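Local structure of octopine dehydrogenase (Pecten maximus, 3C7D) at residues S109-G114 against S137-E142; K163-A168 against E191-L196; E230-Y235 against H308-V313. The protein catalyses the reductive, NADH-dependent condensation of L-arginine with pyruvate to D-octopine, and the reverse oxidation of octopine with NAD. All coordinates share one frame; numbering follows the deposited sequence.

Contact 1. Residues S109-G114 against S137-E142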
ATOM      1  N   SER A 109      -8.263   7.320 -20.791  1.00 29.25           N
ATOM      2  CA  SER A 109      -6.931   6.750 -20.979  1.00 28.90           C
ATOM      3  C   SER A 109      -5.992   6.979 -19.788  1.00 28.57           C
ATOM      4  O   SER A 109      -4.773   6.831 -19.917  1.00 28.63           O
ATOM      5  CB  SER A 109      -6.299   7.294 -22.266  1.00 28.87           C
ATOM      6  OG  SER A 109      -6.055   8.684 -22.165  1.00 28.93           O
ATOM      7  N   ALA A 110      -6.553   7.326 -18.633  1.00 28.10           N
ATOM      8  CA  ALA A 110      -5.737   7.588 -17.450  1.00 27.73           C
ATOM      9  C   ALA A 110      -5.230   6.305 -16.807  1.00 27.38           C
ATOM     10  O   ALA A 110      -5.985   5.343 -16.636  1.00 27.57           O
ATOM     11  CB  ALA A 110      -6.495   8.428 -16.439  1.00 27.72           C
ATOM     12  N   LEU A 111      -3.943   6.297 -16.472  1.00 26.85           N
ATOM     13  CA  LEU A 111      -3.354   5.223 -15.688  1.00 26.37           C
ATOM     14  C   LEU A 111      -3.383   5.631 -14.220  1.00 26.34           C
ATOM     15  O   LEU A 111      -2.737   6.606 -13.824  1.00 26.22           O
ATOM     16  CB  LEU A 111      -1.920   4.940 -16.152  1.00 26.31           C
ATOM     17  CG  LEU A 111      -1.065   3.918 -15.394  1.00 25.87           C
ATOM     18  CD1 LEU A 111      -1.585   2.497 -15.572  1.00 25.43           C
ATOM     19  CD2 LEU A 111       0.368   4.022 -15.862  1.00 25.99           C
ATOM     20  N   ILE A 112      -4.151   4.893 -13.424  1.00 26.19           N
ATOM     21  CA  ILE A 112      -4.304   5.200 -12.003  1.00 26.09           C
ATOM     22  C   ILE A 112      -3.432   4.271 -11.155  1.00 26.05           C
ATOM     23  O   ILE A 112      -3.614   3.049 -11.161  1.00 26.10           O
ATOM     24  CB  ILE A 112      -5.794   5.216 -11.561  1.00 25.97           C
ATOM     25  CG1 ILE A 112      -6.545   6.307 -12.332  1.00 26.11           C
ATOM     26  CG2 ILE A 112      -5.906   5.475 -10.066  1.00 25.70           C
ATOM     27  CD1 ILE A 112      -8.051   6.215 -12.269  1.00 26.15           C
ATOM     28  N   VAL A 113      -2.488   4.872 -10.436  1.00 26.01           N
ATOM     29  CA  VAL A 113      -1.441   4.133  -9.739  1.00 26.08           C
ATOM     30  C   VAL A 113      -1.507   4.337  -8.224  1.00 26.06           C
ATOM     31  O   VAL A 113      -1.520   5.467  -7.739  1.00 25.83           O
ATOM     32  CB  VAL A 113      -0.022   4.525 -10.266  1.00 26.09           C
ATOM     33  CG1 VAL A 113       1.067   3.759  -9.529  1.00 25.97           C
ATOM     34  CG2 VAL A 113       0.087   4.286 -11.767  1.00 26.02           C
ATOM     35  N   GLY A 114      -1.567   3.230  -7.491  1.00 26.14           N
ATOM     36  CA  GLY A 114      -1.400   3.250  -6.045  1.00 26.44           C
ATOM     37  C   GLY A 114       0.055   2.982  -5.727  1.00 26.76           C
ATOM     38  O   GLY A 114       0.549   1.877  -5.964  1.00 26.82           O
ATOM     39  N   SER A 137      -6.926   2.219 -16.469  1.00 25.63           N
ATOM     40  CA  SER A 137      -6.065   1.140 -15.977  1.00 25.35           C
ATOM     41  C   SER A 137      -5.678   1.371 -14.511  1.00 25.06           C
ATOM     42  O   SER A 137      -5.402   2.506 -14.104  1.00 24.88           O
ATOM     43  CB  SER A 137      -4.809   0.996 -16.842  1.00 25.24           C
ATOM     44  OG  SER A 137      -5.091   0.289 -18.033  1.00 25.53           O
ATOM     45  N   MET A 138      -5.659   0.288 -13.736  1.00 24.66           N
ATOM     46  CA  MET A 138      -5.342   0.350 -12.310  1.00 24.39           C
ATOM     47  C   MET A 138      -4.048  -0.396 -11.982  1.00 24.17           C
ATOM     48  O   MET A 138      -3.926  -1.592 -12.260  1.00 24.09           O
ATOM     49  CB  MET A 138      -6.499  -0.211 -11.488  1.00 24.26           C
ATOM     50  CG  MET A 138      -7.767   0.606 -11.581  1.00 24.18           C
ATOM     51  SD  MET A 138      -9.180  -0.245 -10.865  1.00 24.44           S
ATOM     52  CE  MET A 138      -9.548  -1.449 -12.141  1.00 24.52           C
ATOM     53  N   MET A 139      -3.097   0.320 -11.380  1.00 23.89           N
ATOM     54  CA  MET A 139      -1.757  -0.213 -11.105  1.00 23.57           C
ATOM     55  C   MET A 139      -1.402  -0.158  -9.613  1.00 23.32           C
ATOM     56  O   MET A 139      -1.392   0.915  -9.009  1.00 23.40           O
ATOM     57  CB  MET A 139      -0.719   0.558 -11.928  1.00 23.45           C
ATOM     58  CG  MET A 139       0.582  -0.185 -12.166  1.00 23.33           C
ATOM     59  SD  MET A 139       1.755   0.820 -13.083  1.00 23.53           S
ATOM     60  CE  MET A 139       2.946  -0.415 -13.586  1.00 23.52           C
ATOM     61  N   SER A 140      -1.100  -1.315  -9.028  1.00 23.03           N
ATOM     62  CA  SER A 140      -0.813  -1.405  -7.594  1.00 22.84           C
ATOM     63  C   SER A 140       0.611  -1.881  -7.283  1.00 22.82           C
ATOM     64  O   SER A 140       0.962  -3.030  -7.558  1.00 22.89           O
ATOM     65  CB  SER A 140      -1.832  -2.316  -6.907  1.00 22.81           C
ATOM     66  OG  SER A 140      -3.121  -1.731  -6.903  1.00 22.64           O
ATOM     67  N   PHE A 141       1.414  -0.988  -6.701  1.00 22.69           N
ATOM     68  CA  PHE A 141       2.794  -1.295  -6.305  1.00 22.44           C
ATOM     69  C   PHE A 141       2.840  -1.865  -4.897  1.00 22.55           C
ATOM     70  O   PHE A 141       2.074  -1.440  -4.033  1.00 22.51           O
ATOM     71  CB  PHE A 141       3.670  -0.044  -6.386  1.00 22.17           C
ATOM     72  CG  PHE A 141       4.145   0.272  -7.775  1.00 21.72           C
ATOM     73  CD1 PHE A 141       3.313   0.929  -8.679  1.00 21.03           C
ATOM     74  CD2 PHE A 141       5.429  -0.082  -8.179  1.00 21.01           C
ATOM     75  CE1 PHE A 141       3.750   1.221  -9.965  1.00 21.20           C
ATOM     76  CE2 PHE A 141       5.876   0.206  -9.461  1.00 20.89           C
ATOM     77  CZ  PHE A 141       5.036   0.858 -10.357  1.00 21.30           C
ATOM     78  N   GLU A 142       3.747  -2.815  -4.670  1.00 22.68           N
ATOM     79  CA  GLU A 142       3.792  -3.562  -3.406  1.00 22.96           C
ATOM     80  C   GLU A 142       4.119  -2.717  -2.178  1.00 23.03           C
ATOM     81  O   GLU A 142       3.631  -2.997  -1.081  1.00 23.19           O
ATOM     82  CB  GLU A 142       4.719  -4.783  -3.496  1.00 22.92           C
ATOM     83  CG  GLU A 142       6.129  -4.507  -4.009  1.00 23.22           C
ATOM     84  CD  GLU A 142       6.960  -5.771  -4.173  1.00 23.27           C
ATOM     85  OE1 GLU A 142       6.685  -6.779  -3.486  1.00 24.11           O
ATOM     86  OE2 GLU A 142       7.901  -5.755  -4.993  1.00 23.87           O
TER
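Ile-112 and Val-113 meet Met-139 across two neighbouring parallel strands, 111-114 and 137-141, the two strands of a beta-alpha-beta unit whose crossover is helix 121-129 in the Rossmann-type nucleotide-binding domain. The backbone ladder is regular: Ser-137 N donates to Ala-110 O, Ile-112 N to Ser-137 O (2.8 Å), Met-139 N to Ile-112 O, Gly-114 N to Met-139 O (2.8 Å) and Phe-141 N to Gly-114 O. The first of these is the longest, at 3.3 Å between Ser-137 N and Ala-110 O. Packing is dense on the face carrying Leu-111, Val-113, Ser-137 and Met-139, where helix 180-188 lies against the strands through Leu-184. There Leu-111 CD1 rests 3.8 Å from Ser-137 CB, and Val-113 CG2 lies alongside Met-139, 3.8 Å from its CB. Met-139 holds CG anti to its own N (chi1 -158°) and then runs on extended, bringing SD past Val-113 CG2. The face of Ile-112, Met-138 and Ser-140 has little side-chain contact between the strands; Gly-114 has no side chain to set beside Ser-140, helix 121-129 covers this face, and Glu-122 takes the Ser-140 hydroxyl. Between these two segments the pairing is looser still at the ends: Ser-109 is partly exposed, and Glu-142 turns from strand 111-114 to bond Ala-167 N. Val-113 CG1 touches the Phe-141 ring obliquely, 3.7 Å from CD1.

Contact 2. Residues K163-A168 against E191-L196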
ATOM      1  N   LYS A 163      15.017   0.906  -3.384  1.00 29.69           N
ATOM      2  CA  LYS A 163      14.859  -0.537  -3.581  1.00 29.44           C
ATOM      3  C   LYS A 163      15.537  -1.013  -4.856  1.00 29.25           C
ATOM      4  O   LYS A 163      15.588  -0.286  -5.848  1.00 29.16           O
ATOM      5  CB  LYS A 163      13.374  -0.912  -3.613  1.00 29.39           C
ATOM      6  CG  LYS A 163      12.675  -0.857  -2.265  1.00 29.56           C
ATOM      7  CD  LYS A 163      12.932  -2.109  -1.441  1.00 30.39           C
ATOM      8  CE  LYS A 163      12.112  -2.080  -0.162  1.00 31.30           C
ATOM      9  NZ  LYS A 163      12.154  -3.374   0.576  1.00 31.99           N
ATOM     10  N   SER A 164      16.064  -2.233  -4.811  1.00 29.05           N
ATOM     11  CA  SER A 164      16.693  -2.859  -5.971  1.00 28.88           C
ATOM     12  C   SER A 164      15.642  -3.236  -7.014  1.00 28.69           C
ATOM     13  O   SER A 164      15.664  -2.731  -8.139  1.00 28.57           O
ATOM     14  CB  SER A 164      17.503  -4.085  -5.538  1.00 28.85           C
ATOM     15  OG  SER A 164      17.776  -4.933  -6.638  1.00 29.10           O
ATOM     16  N   VAL A 165      14.724  -4.120  -6.623  1.00 28.51           N
ATOM     17  CA  VAL A 165      13.580  -4.499  -7.458  1.00 28.37           C
ATOM     18  C   VAL A 165      12.263  -4.057  -6.813  1.00 28.17           C
ATOM     19  O   VAL A 165      12.196  -3.847  -5.598  1.00 28.29           O
ATOM     20  CB  VAL A 165      13.532  -6.035  -7.756  1.00 28.46           C
ATOM     21  CG1 VAL A 165      14.706  -6.462  -8.629  1.00 28.51           C
ATOM     22  CG2 VAL A 165      13.475  -6.862  -6.463  1.00 28.16           C
ATOM     23  N   LEU A 166      11.224  -3.911  -7.631  1.00 27.81           N
ATOM     24  CA  LEU A 166       9.883  -3.611  -7.130  1.00 27.46           C
ATOM     25  C   LEU A 166       8.820  -4.122  -8.102  1.00 27.37           C
ATOM     26  O   LEU A 166       8.947  -3.958  -9.316  1.00 27.16           O
ATOM     27  CB  LEU A 166       9.712  -2.108  -6.873  1.00 27.40           C
ATOM     28  CG  LEU A 166       8.694  -1.699  -5.803  1.00 27.35           C
ATOM     29  CD1 LEU A 166       9.170  -2.120  -4.424  1.00 27.25           C
ATOM     30  CD2 LEU A 166       8.432  -0.204  -5.835  1.00 27.24           C
ATOM     31  N   ALA A 167       7.781  -4.746  -7.558  1.00 27.25           N
ATOM     32  CA  ALA A 167       6.726  -5.343  -8.367  1.00 27.17           C
ATOM     33  C   ALA A 167       5.443  -4.518  -8.342  1.00 27.16           C
ATOM     34  O   ALA A 167       5.106  -3.904  -7.329  1.00 27.21           O
ATOM     35  CB  ALA A 167       6.454  -6.764  -7.909  1.00 27.15           C
ATOM     36  N   ALA A 168       4.738  -4.513  -9.471  1.00 27.21           N
ATOM     37  CA  ALA A 168       3.455  -3.826  -9.603  1.00 27.13           C
ATOM     38  C   ALA A 168       2.461  -4.667 -10.396  1.00 27.10           C
ATOM     39  O   ALA A 168       2.817  -5.268 -11.409  1.00 27.13           O
ATOM     40  CB  ALA A 168       3.643  -2.477 -10.263  1.00 27.14           C
ATOM     41  N   GLU A 191      16.418   3.117 -10.815  1.00 27.35           N
ATOM     42  CA  GLU A 191      15.993   2.288  -9.688  1.00 27.71           C
ATOM     43  C   GLU A 191      14.695   2.788  -9.054  1.00 27.70           C
ATOM     44  O   GLU A 191      14.403   3.979  -9.119  1.00 27.72           O
ATOM     45  CB  GLU A 191      17.093   2.227  -8.629  1.00 27.75           C
ATOM     46  CG  GLU A 191      18.305   1.398  -9.018  1.00 28.03           C
ATOM     47  CD  GLU A 191      19.251   1.171  -7.854  1.00 28.19           C
ATOM     48  OE1 GLU A 191      19.288   2.013  -6.923  1.00 28.19           O
ATOM     49  OE2 GLU A 191      19.962   0.144  -7.875  1.00 29.37           O
ATOM     50  N   PRO A 192      13.900   1.874  -8.458  1.00 27.86           N
ATOM     51  CA  PRO A 192      14.086   0.418  -8.477  1.00 28.06           C
ATOM     52  C   PRO A 192      13.646  -0.175  -9.810  1.00 28.30           C
ATOM     53  O   PRO A 192      12.813   0.420 -10.499  1.00 28.39           O
ATOM     54  CB  PRO A 192      13.179  -0.075  -7.349  1.00 27.94           C
ATOM     55  CG  PRO A 192      12.182   0.988  -7.141  1.00 27.98           C
ATOM     56  CD  PRO A 192      12.706   2.275  -7.691  1.00 27.79           C
ATOM     57  N   VAL A 193      14.202  -1.324 -10.182  1.00 28.52           N
ATOM     58  CA  VAL A 193      13.823  -1.944 -11.453  1.00 28.71           C
ATOM     59  C   VAL A 193      12.496  -2.679 -11.313  1.00 28.72           C
ATOM     60  O   VAL A 193      12.365  -3.638 -10.545  1.00 28.59           O
ATOM     61  CB  VAL A 193      14.957  -2.812 -12.096  1.00 28.74           C
ATOM     62  CG1 VAL A 193      16.191  -1.960 -12.372  1.00 28.41           C
ATOM     63  CG2 VAL A 193      15.322  -3.997 -11.226  1.00 29.33           C
ATOM     64  N   PHE A 194      11.502  -2.190 -12.042  1.00 28.90           N
ATOM     65  CA  PHE A 194      10.134  -2.671 -11.906  1.00 29.16           C
ATOM     66  C   PHE A 194       9.846  -3.954 -12.689  1.00 29.37           C
ATOM     67  O   PHE A 194      10.336  -4.139 -13.804  1.00 29.42           O
ATOM     68  CB  PHE A 194       9.138  -1.572 -12.294  1.00 29.04           C
ATOM     69  CG  PHE A 194       9.238  -0.324 -11.452  1.00 29.02           C
ATOM     70  CD1 PHE A 194       9.375  -0.402 -10.068  1.00 28.98           C
ATOM     71  CD2 PHE A 194       9.166   0.932 -12.042  1.00 29.00           C
ATOM     72  CE1 PHE A 194       9.460   0.753  -9.290  1.00 28.73           C
ATOM     73  CE2 PHE A 194       9.249   2.093 -11.269  1.00 28.68           C
ATOM     74  CZ  PHE A 194       9.396   1.999  -9.890  1.00 28.63           C
ATOM     75  N   ARG A 195       9.062  -4.841 -12.083  1.00 29.72           N
ATOM     76  CA  ARG A 195       8.537  -6.019 -12.770  1.00 30.11           C
ATOM     77  C   ARG A 195       7.015  -6.059 -12.661  1.00 30.23           C
ATOM     78  O   ARG A 195       6.434  -5.550 -11.699  1.00 30.25           O
ATOM     79  CB  ARG A 195       9.162  -7.314 -12.233  1.00 30.06           C
ATOM     80  CG  ARG A 195       8.619  -7.817 -10.895  1.00 30.36           C
ATOM     81  CD  ARG A 195       9.236  -9.165 -10.550  1.00 30.71           C
ATOM     82  NE  ARG A 195       8.683  -9.764  -9.334  1.00 32.61           N
ATOM     83  CZ  ARG A 195       9.149  -9.552  -8.104  1.00 33.97           C
ATOM     84  NH1 ARG A 195      10.180  -8.733  -7.898  1.00 34.32           N
ATOM     85  NH2 ARG A 195       8.579 -10.157  -7.067  1.00 34.60           N
ATOM     86  N   LEU A 196       6.377  -6.662 -13.657  1.00 30.41           N
ATOM     87  CA  LEU A 196       4.927  -6.742 -13.702  1.00 30.51           C
ATOM     88  C   LEU A 196       4.461  -8.074 -13.130  1.00 30.65           C
ATOM     89  O   LEU A 196       4.799  -9.136 -13.658  1.00 30.71           O
ATOM     90  CB  LEU A 196       4.439  -6.568 -15.143  1.00 30.57           C
ATOM     91  CG  LEU A 196       3.049  -5.980 -15.379  1.00 30.62           C
ATOM     92  CD1 LEU A 196       2.945  -4.576 -14.798  1.00 30.68           C
ATOM     93  CD2 LEU A 196       2.743  -5.968 -16.867  1.00 30.37           C
TER
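Leu-166 and Phe-194 lie side by side on one face of parallel strands 165-168 and 193-196, which run at 32° to one another. Four backbone hydrogen bonds join them: Val-193 N to Ser-164 O, Leu-166 N to Val-193 O, Arg-195 N to Leu-166 O (2.9 Å) and Ala-168 N to Arg-195 O. The second is the least well directed, with Leu-166 N standing 46° out of the Val-193 carbonyl plane. CA-H...O contacts run between these bonds, among them Phe-194 CA to Leu-166 O at 3.1 Å.

Apolar packing is concentrated on the buried face. Leu-166 CB approaches the edge of the Phe-194 ring, 3.6 Å from CD1, while CD2 reaches CE1 of the same ring and CG of Pro-192. The Pro-192 carbonyl oxygen sits 3.5 Å above the centre of the Phe-194 ring, and the same oxygen accepts a hydrogen bond from Gln-185 NE2. On the other face Val-165 CG1 meets Val-193 CG2 at 3.6 Å.

Flat-group packing involves Arg-195. With CG set between the backbone N and carbonyl carbon (chi1 77°), the first torsion directs an otherwise extended chain over the neighbouring strand, so that Ala-167 CB lies over one face of the guanidinium, 3.9 Å from Arg-195 CZ, and NH1 comes near Val-165 CG2.

Helix 180-188 bridges the two strands, making this a parallel beta-alpha-beta crossover, and Leu-166 also touches the pyruvate-binding Thr-143.

Contact 3. Residues E230-Y235 against H308-V313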
ATOM      1  N   GLU A 230      13.440  -1.705  28.264  1.00 46.08           N
ATOM      2  CA  GLU A 230      13.452  -0.812  27.104  1.00 45.97           C
ATOM      3  C   GLU A 230      12.781  -1.440  25.880  1.00 45.71           C
ATOM      4  O   GLU A 230      12.362  -2.598  25.921  1.00 45.78           O
ATOM      5  CB  GLU A 230      14.879  -0.349  26.772  1.00 46.00           C
ATOM      6  CG  GLU A 230      15.830  -1.447  26.296  1.00 46.18           C
ATOM      7  CD  GLU A 230      17.037  -0.898  25.545  1.00 46.41           C
ATOM      8  OE1 GLU A 230      16.895   0.118  24.822  1.00 47.13           O
ATOM      9  OE2 GLU A 230      18.130  -1.490  25.669  1.00 46.92           O
ATOM     10  N   ALA A 231      12.680  -0.658  24.805  1.00 45.37           N
ATOM     11  CA  ALA A 231      12.078  -1.091  23.545  1.00 44.98           C
ATOM     12  C   ALA A 231      12.757  -2.335  22.963  1.00 44.72           C
ATOM     13  O   ALA A 231      13.915  -2.265  22.539  1.00 44.64           O
ATOM     14  CB  ALA A 231      12.114   0.049  22.535  1.00 45.00           C
ATOM     15  N   PRO A 232      12.037  -3.476  22.934  1.00 44.45           N
ATOM     16  CA  PRO A 232      12.606  -4.706  22.385  1.00 44.32           C
ATOM     17  C   PRO A 232      12.680  -4.652  20.862  1.00 44.25           C
ATOM     18  O   PRO A 232      11.922  -3.908  20.235  1.00 44.39           O
ATOM     19  CB  PRO A 232      11.618  -5.783  22.836  1.00 44.24           C
ATOM     20  CG  PRO A 232      10.330  -5.077  22.982  1.00 44.32           C
ATOM     21  CD  PRO A 232      10.651  -3.671  23.401  1.00 44.41           C
ATOM     22  N   LEU A 233      13.595  -5.428  20.283  1.00 44.03           N
ATOM     23  CA  LEU A 233      13.775  -5.483  18.831  1.00 43.78           C
ATOM     24  C   LEU A 233      12.502  -5.944  18.124  1.00 43.57           C
ATOM     25  O   LEU A 233      11.791  -6.824  18.618  1.00 43.52           O
ATOM     26  CB  LEU A 233      14.935  -6.414  18.474  1.00 43.85           C
ATOM     27  CG  LEU A 233      16.349  -5.988  18.869  1.00 43.73           C
ATOM     28  CD1 LEU A 233      17.247  -7.210  19.013  1.00 43.58           C
ATOM     29  CD2 LEU A 233      16.919  -4.998  17.856  1.00 43.70           C
ATOM     30  N   PHE A 234      12.223  -5.339  16.972  1.00 43.31           N
ATOM     31  CA  PHE A 234      11.003  -5.628  16.224  1.00 43.22           C
ATOM     32  C   PHE A 234      11.112  -6.959  15.477  1.00 43.28           C
ATOM     33  O   PHE A 234      10.734  -8.007  16.014  1.00 43.26           O
ATOM     34  CB  PHE A 234      10.653  -4.470  15.277  1.00 43.04           C
ATOM     35  CG  PHE A 234       9.247  -4.526  14.733  1.00 42.81           C
ATOM     36  CD1 PHE A 234       8.151  -4.572  15.592  1.00 42.60           C
ATOM     37  CD2 PHE A 234       9.018  -4.509  13.361  1.00 42.58           C
ATOM     38  CE1 PHE A 234       6.850  -4.617  15.091  1.00 42.49           C
ATOM     39  CE2 PHE A 234       7.722  -4.550  12.850  1.00 42.40           C
ATOM     40  CZ  PHE A 234       6.637  -4.607  13.717  1.00 42.57           C
ATOM     41  N   TYR A 235      11.637  -6.910  14.254  1.00 43.36           N
ATOM     42  CA  TYR A 235      11.810  -8.100  13.427  1.00 43.33           C
ATOM     43  C   TYR A 235      12.814  -9.077  14.038  1.00 43.42           C
ATOM     44  O   TYR A 235      12.557 -10.279  14.098  1.00 43.49           O
ATOM     45  CB  TYR A 235      12.285  -7.719  12.027  1.00 43.28           C
ATOM     46  CG  TYR A 235      11.397  -6.761  11.266  1.00 43.16           C
ATOM     47  CD1 TYR A 235      11.798  -5.448  11.035  1.00 43.08           C
ATOM     48  CD2 TYR A 235      10.167  -7.171  10.752  1.00 42.94           C
ATOM     49  CE1 TYR A 235      10.998  -4.564  10.319  1.00 42.90           C
ATOM     50  CE2 TYR A 235       9.354  -6.293  10.038  1.00 42.77           C
ATOM     51  CZ  TYR A 235       9.779  -4.991   9.827  1.00 42.98           C
ATOM     52  OH  TYR A 235       8.987  -4.112   9.125  1.00 43.26           O
ATOM     53  N   HIS A 308      10.225  -2.193  18.620  1.00 45.82           N
ATOM     54  CA  HIS A 308       8.774  -2.085  18.769  1.00 45.63           C
ATOM     55  C   HIS A 308       8.336  -0.655  19.122  1.00 45.47           C
ATOM     56  O   HIS A 308       9.136   0.119  19.656  1.00 45.48           O
ATOM     57  CB  HIS A 308       8.278  -3.077  19.831  1.00 45.57           C
ATOM     58  CG  HIS A 308       8.053  -4.462  19.305  1.00 45.71           C
ATOM     59  ND1 HIS A 308       9.069  -5.385  19.173  1.00 45.85           N
ATOM     60  CD2 HIS A 308       6.927  -5.079  18.874  1.00 45.78           C
ATOM     61  CE1 HIS A 308       8.578  -6.510  18.685  1.00 45.84           C
ATOM     62  NE2 HIS A 308       7.281  -6.350  18.494  1.00 45.95           N
ATOM     63  N   PRO A 309       7.070  -0.295  18.806  1.00 45.25           N
ATOM     64  CA  PRO A 309       6.549   1.008  19.221  1.00 45.01           C
ATOM     65  C   PRO A 309       6.269   1.028  20.724  1.00 44.73           C
ATOM     66  O   PRO A 309       5.438   0.256  21.206  1.00 44.59           O
ATOM     67  CB  PRO A 309       5.238   1.139  18.426  1.00 45.04           C
ATOM     68  CG  PRO A 309       5.251   0.023  17.422  1.00 45.08           C
ATOM     69  CD  PRO A 309       6.067  -1.055  18.041  1.00 45.22           C
ATOM     70  N   VAL A 310       6.967   1.897  21.452  1.00 44.43           N
ATOM     71  CA  VAL A 310       6.863   1.937  22.914  1.00 44.19           C
ATOM     72  C   VAL A 310       6.430   3.290  23.480  1.00 44.04           C
ATOM     73  O   VAL A 310       6.687   4.339  22.882  1.00 43.96           O
ATOM     74  CB  VAL A 310       8.177   1.474  23.620  1.00 44.20           C
ATOM     75  CG1 VAL A 310       8.382  -0.026  23.454  1.00 43.98           C
ATOM     76  CG2 VAL A 310       9.385   2.261  23.114  1.00 44.20           C
ATOM     77  N   LYS A 311       5.774   3.244  24.637  1.00 43.88           N
ATOM     78  CA  LYS A 311       5.399   4.438  25.389  1.00 43.75           C
ATOM     79  C   LYS A 311       5.772   4.256  26.858  1.00 43.66           C
ATOM     80  O   LYS A 311       5.739   3.140  27.377  1.00 43.61           O
ATOM     81  CB  LYS A 311       3.904   4.744  25.237  1.00 43.76           C
ATOM     82  CG  LYS A 311       2.969   3.621  25.673  1.00 43.81           C
ATOM     83  CD  LYS A 311       1.509   4.010  25.514  1.00 43.86           C
ATOM     84  CE  LYS A 311       0.597   2.922  26.059  1.00 44.21           C
ATOM     85  NZ  LYS A 311      -0.841   3.288  25.944  1.00 44.33           N
ATOM     86  N   ALA A 312       6.126   5.358  27.515  1.00 43.62           N
ATOM     87  CA  ALA A 312       6.596   5.330  28.900  1.00 43.55           C
ATOM     88  C   ALA A 312       5.467   5.100  29.903  1.00 43.56           C
ATOM     89  O   ALA A 312       4.421   5.755  29.845  1.00 43.48           O
ATOM     90  CB  ALA A 312       7.361   6.609  29.231  1.00 43.54           C
ATOM     91  N   VAL A 313       5.694   4.155  30.812  1.00 43.61           N
ATOM     92  CA  VAL A 313       4.737   3.813  31.870  1.00 43.71           C
ATOM     93  C   VAL A 313       5.438   3.555  33.206  1.00 43.72           C
ATOM     94  O   VAL A 313       6.631   3.825  33.363  1.00 43.65           O
ATOM     95  CB  VAL A 313       3.859   2.574  31.507  1.00 43.76           C
ATOM     96  CG1 VAL A 313       2.815   2.928  30.452  1.00 43.90           C
ATOM     97  CG2 VAL A 313       4.726   1.389  31.063  1.00 43.61           C
TER
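His-308 is the main residue of segment 308-313 in this contact, gripping the loop 230-235 through both its backbone and its imidazole. Hydrogen bonding centres on the carbonyl of Pro-232: His-308 N donates to Pro-232 O at 2.9 Å, with an N-H...O angle of 170°, and His-308 ND1 adds a weak bond to the same oxygen at 3.4 Å. Main chain and ring of one residue thus converge on a single acceptor. The Leu-233 carbonyl oxygen also lies at the imidazole edge, 3.1 Å from His-308 ND1.

The aromatic contact is T-shaped. Phe-234 turns its edge to the face of His-308, with the centroids 4.8 Å apart and the planes at 72°. Phe-234 CD1 sits over the middle of the imidazole, about equally far from NE2 and CD2. Phe-234 has chi1 at -165°, CG opposite its backbone N, which places the phenyl edge over the imidazole. Trp-220 meets the same imidazole, and Tyr-325 meets the phenyl ring.

Apolar packing follows at the start of strand 310-313. Ala-231 CB touches both methyls of Val-310, with CG2 the nearer at 3.6 Å, and Pro-232 CD lies more loosely against CG1. Beyond Val-310 the strand leaves the loop; it pairs with strand 316-319 through Lys-311 and Ala-318, and Val-310 packs on Val-317.

A loop here packs against the start of a beta hairpin: the segment between helices 211-220 and 240-263 is fastened to two antiparallel strands in the family's alpha-helical domain, with Phe-234 close to the active-site His-212.

Overall arrangement
Along the chain the three contacts follow in series, none nested in or crossing another. Contact 1 closes the loop through helix 121-129, joining two central strands of the large mixed sheet. Contact 2 closes the next, through helix 180-188, at strand 193-196. The two touch directly: strand 156-171 lies antiparallel beside strand 137-141, Glu-142 OE2 is 2.8 Å from Ala-167 N in a probable hydrogen bond, and the Phe-141 ring packs on Ala-168 and Phe-194. Contact 3 closes a much longer excursion of 72 residues that includes helix 240-263, within the alpha-helical domain; its centre lies about 36 Å from that of contact 1 and about 32 Å from that of contact 2.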